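Long-range contact in uncharacterized protein (PDB 3HIU), which is of unknown function but belongs to the DUF892 family of ferritin-like helical proteins and holds a sodium ion in this crystal: residues G55-L63 / E123-I133. Numbering follows the deposited sequence.
Sequences GVQRCLELL and EQEVAQICEDI
G55 faces I129, its carbonyl O 4.3 Å from I129 CG2, with 7.0 Å between their CA atoms. V56 sends CG2 to the end of I133, 4.0 Å from CD1, and the two side chains cross at about a right angle. R58 bends at chi3 (-39°). One face of its guanidinium looks toward G55 CA, which lies off its centre toward the rim. R58 NH1 lies 4.0 Å from I129 CD1, and these two side chains also cross at about a right angle. C59 fills the middle. With SG anti to the carbonyl carbon (chi1 -72°), the sulfur is brought against both V126 and I129, 3.7 Å from I129 CG1 and 3.9 Å from V126 CG1. One turn on, L62 places CD2 against V126 CG2, at 4.0 Å. L63, just past the helix end, slides alongside the E123 side chain in the opposite direction, and its CD1 reaches V126 CG2. The joint is thus mainly apolar, with charged side chains at its margins. The helix segments run antiparallel (163°) with axes 10.3 Å apart, consistent with the up-down-down-up bundle of the ferritin-like clan, in which the second and fourth helices run antiparallel. Helix 2-28 packs on C59 through L11, and helix 94-120 packs on I133 through Y111.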
loop_
_atom_site.group_PDB
_atom_site.type_symbol
_atom_site.label_atom_id
_atom_site.label_comp_id
_atom_site.label_asym_id
_atom_site.label_seq_id
_atom_site.Cartn_x
_atom_site.Cartn_y
_atom_site.Cartn_z
ATOM N N GLY B 55 -21.315 -0.094 6.160
ATOM C CA GLY B 55 -21.120 -0.560 7.520
ATOM C C GLY B 55 -20.446 0.528 8.327
ATOM O O GLY B 55 -20.784 0.776 9.483
ATOM N N VAL B 56 -19.480 1.189 7.708
ATOM C CA VAL B 56 -18.813 2.290 8.350
ATOM C C VAL B 56 -19.843 3.365 8.677
ATOM O O VAL B 56 -19.826 3.950 9.766
ATOM C CB VAL B 56 -17.699 2.865 7.450
ATOM C CG1 VAL B 56 -17.069 4.067 8.100
ATOM C CG2 VAL B 56 -16.646 1.824 7.184
ATOM N N GLN B 57 -20.763 3.617 7.748
ATOM C CA GLN B 57 -21.712 4.724 7.918
ATOM C C GLN B 57 -22.686 4.452 9.047
ATOM O O GLN B 57 -23.079 5.372 9.766
ATOM C CB GLN B 57 -22.500 5.008 6.645
ATOM C CG GLN B 57 -23.845 5.644 6.930
ATOM C CD GLN B 57 -24.410 6.387 5.748
ATOM O OE1 GLN B 57 -23.836 6.376 4.660
ATOM N NE2 GLN B 57 -25.543 7.048 5.953
ATOM N N ARG B 58 -23.088 3.194 9.189
ATOM C CA ARG B 58 -23.871 2.791 10.340
ATOM C C ARG B 58 -23.120 3.121 11.631
ATOM O O ARG B 58 -23.730 3.468 12.652
ATOM C CB ARG B 58 -24.193 1.306 10.270
ATOM C CG ARG B 58 -25.108 0.952 9.118
ATOM C CD ARG B 58 -25.974 -0.257 9.454
ATOM N NE ARG B 58 -25.223 -1.266 10.200
ATOM C CZ ARG B 58 -24.680 -2.358 9.664
ATOM N NH1 ARG B 58 -24.013 -3.213 10.430
ATOM N NH2 ARG B 58 -24.807 -2.599 8.363
ATOM N N CYS B 59 -21.793 3.025 11.573
ATOM C CA CYS B 59 -20.945 3.344 12.718
ATOM C C CYS B 59 -20.819 4.851 12.937
ATOM O O CYS B 59 -20.644 5.313 14.062
ATOM C CB CYS B 59 -19.559 2.717 12.550
ATOM S SG CYS B 59 -19.503 0.920 12.760
ATOM N N LEU B 60 -20.911 5.618 11.859
ATOM C CA LEU B 60 -20.873 7.073 11.969
ATOM C C LEU B 60 -22.231 7.619 12.422
ATOM O O LEU B 60 -22.306 8.610 13.152
ATOM C CB LEU B 60 -20.438 7.714 10.643
ATOM C CG LEU B 60 -18.930 7.826 10.377
ATOM C CD1 LEU B 60 -18.647 8.151 8.904
ATOM C CD2 LEU B 60 -18.284 8.861 11.308
ATOM N N GLU B 61 -23.303 6.962 11.991
ATOM C CA GLU B 61 -24.643 7.332 12.424
ATOM C C GLU B 61 -24.851 7.004 13.904
ATOM O O GLU B 61 -25.464 7.774 14.637
ATOM C CB GLU B 61 -25.694 6.660 11.533
ATOM C CG GLU B 61 -25.713 7.245 10.127
ATOM C CD GLU B 61 -26.495 6.417 9.124
ATOM O OE1 GLU B 61 -26.603 5.187 9.307
ATOM O OE2 GLU B 61 -26.992 7.000 8.141
ATOM N N LEU B 62 -24.319 5.868 14.340
ATOM C CA LEU B 62 -24.377 5.484 15.747
ATOM C C LEU B 62 -23.727 6.494 16.712
ATOM O O LEU B 62 -24.304 6.819 17.752
ATOM C CB LEU B 62 -23.744 4.103 15.956
ATOM C CG LEU B 62 -23.348 3.784 17.406
ATOM C CD1 LEU B 62 -24.599 3.635 18.286
ATOM C CD2 LEU B 62 -22.445 2.551 17.512
ATOM N N LEU B 63 -22.528 6.970 16.381
ATOM C CA LEU B 63 -21.749 7.798 17.307
ATOM C C LEU B 63 -21.955 9.294 17.059
ATOM O O LEU B 63 -21.230 10.130 17.606
ATOM C CB LEU B 63 -20.257 7.452 17.207
ATOM C CG LEU B 63 -19.833 6.029 17.584
ATOM C CD1 LEU B 63 -18.585 5.611 16.828
ATOM C CD2 LEU B 63 -19.620 5.916 19.078
ATOM N N GLU B 123 -16.286 0.834 22.354
ATOM C CA GLU B 123 -17.310 0.531 21.365
ATOM C C GLU B 123 -16.956 -0.812 20.761
ATOM O O GLU B 123 -16.315 -0.885 19.714
ATOM C CB GLU B 123 -17.356 1.598 20.266
ATOM C CG GLU B 123 -17.850 2.975 20.702
ATOM C CD GLU B 123 -19.360 3.044 20.905
ATOM O OE1 GLU B 123 -20.067 2.078 20.547
ATOM O OE2 GLU B 123 -19.838 4.076 21.424
ATOM N N GLN B 124 -17.353 -1.888 21.422
ATOM C CA GLN B 124 -16.940 -3.207 20.970
ATOM C C GLN B 124 -17.657 -3.676 19.697
ATOM O O GLN B 124 -17.116 -4.478 18.947
ATOM C CB GLN B 124 -17.067 -4.230 22.099
ATOM C CG GLN B 124 -16.110 -3.985 23.266
ATOM C CD GLN B 124 -14.650 -4.247 22.911
ATOM O OE1 GLN B 124 -14.348 -4.931 21.931
ATOM N NE2 GLN B 124 -13.738 -3.705 23.718
ATOM N N GLU B 125 -18.863 -3.174 19.449
ATOM C CA GLU B 125 -19.595 -3.497 18.223
ATOM C C GLU B 125 -18.930 -2.852 17.013
ATOM O O GLU B 125 -18.806 -3.482 15.970
ATOM C CB GLU B 125 -21.058 -3.040 18.299
ATOM C CG GLU B 125 -21.916 -3.782 19.313
ATOM C CD GLU B 125 -21.903 -3.144 20.700
ATOM O OE1 GLU B 125 -21.141 -2.176 20.922
ATOM O OE2 GLU B 125 -22.668 -3.614 21.571
ATOM N N VAL B 126 -18.527 -1.590 17.149
ATOM C CA VAL B 126 -17.778 -0.905 16.100
ATOM C C VAL B 126 -16.512 -1.701 15.790
ATOM O O VAL B 126 -16.179 -1.925 14.635
ATOM C CB VAL B 126 -17.405 0.547 16.509
ATOM C CG1 VAL B 126 -16.615 1.226 15.405
ATOM C CG2 VAL B 126 -18.651 1.344 16.816
ATOM N N ALA B 127 -15.832 -2.150 16.841
ATOM C CA ALA B 127 -14.582 -2.885 16.708
ATOM C C ALA B 127 -14.737 -4.161 15.880
ATOM O O ALA B 127 -13.835 -4.537 15.128
ATOM C CB ALA B 127 -14.010 -3.197 18.086
ATOM N N GLN B 128 -15.876 -4.829 16.023
ATOM C CA GLN B 128 -16.133 -6.057 15.272
ATOM C C GLN B 128 -16.343 -5.736 13.797
ATOM O O GLN B 128 -15.750 -6.373 12.932
ATOM C CB GLN B 128 -17.343 -6.819 15.836
ATOM C CG GLN B 128 -17.129 -8.338 16.008
ATOM C CD GLN B 128 -17.228 -9.128 14.707
ATOM O OE1 GLN B 128 -16.230 -9.660 14.214
ATOM N NE2 GLN B 128 -18.434 -9.212 14.152
ATOM N N ILE B 129 -17.190 -4.748 13.513
ATOM C CA ILE B 129 -17.350 -4.270 12.146
ATOM C C ILE B 129 -15.959 -4.202 11.538
ATOM O O ILE B 129 -15.676 -4.826 10.516
ATOM C CB ILE B 129 -17.980 -2.853 12.074
ATOM C CG1 ILE B 129 -19.276 -2.778 12.879
ATOM C CG2 ILE B 129 -18.269 -2.472 10.628
ATOM C CD1 ILE B 129 -20.468 -3.386 12.168
ATOM N N CYS B 130 -15.087 -3.464 12.214
ATOM C CA CYS B 130 -13.784 -3.130 11.669
ATOM C C CYS B 130 -12.856 -4.324 11.488
ATOM O O CYS B 130 -12.036 -4.342 10.572
ATOM C CB CYS B 130 -13.127 -2.061 12.525
ATOM S SG CYS B 130 -14.059 -0.546 12.502
ATOM N N GLU B 131 -12.974 -5.316 12.357
ATOM C CA GLU B 131 -12.140 -6.507 12.241
ATOM C C GLU B 131 -12.623 -7.344 11.064
ATOM O O GLU B 131 -11.849 -8.091 10.451
ATOM C CB GLU B 131 -12.173 -7.334 13.533
ATOM C CG GLU B 131 -11.421 -6.718 14.710
ATOM C CD GLU B 131 -11.873 -7.281 16.058
ATOM O OE1 GLU B 131 -12.368 -8.430 16.102
ATOM O OE2 GLU B 131 -11.739 -6.572 17.080
ATOM N N ASP B 132 -13.910 -7.214 10.753
ATOM C CA ASP B 132 -14.508 -8.003 9.688
ATOM C C ASP B 132 -14.169 -7.396 8.336
ATOM O O ASP B 132 -13.815 -8.118 7.402
ATOM C CB ASP B 132 -16.021 -8.151 9.884
ATOM C CG ASP B 132 -16.369 -9.146 10.980
ATOM O OD1 ASP B 132 -15.648 -10.160 11.109
ATOM O OD2 ASP B 132 -17.356 -8.920 11.716
ATOM N N ILE B 133 -14.258 -6.073 8.236
ATOM C CA ILE B 133 -13.776 -5.378 7.046
ATOM C C ILE B 133 -12.285 -5.673 6.847
ATOM O O ILE B 133 -11.822 -5.905 5.729
ATOM C CB ILE B 133 -14.012 -3.846 7.136
ATOM C CG1 ILE B 133 -15.509 -3.529 7.069
ATOM C CG2 ILE B 133 -13.253 -3.107 6.021
ATOM C CD1 ILE B 133 -15.853 -2.085 7.416
#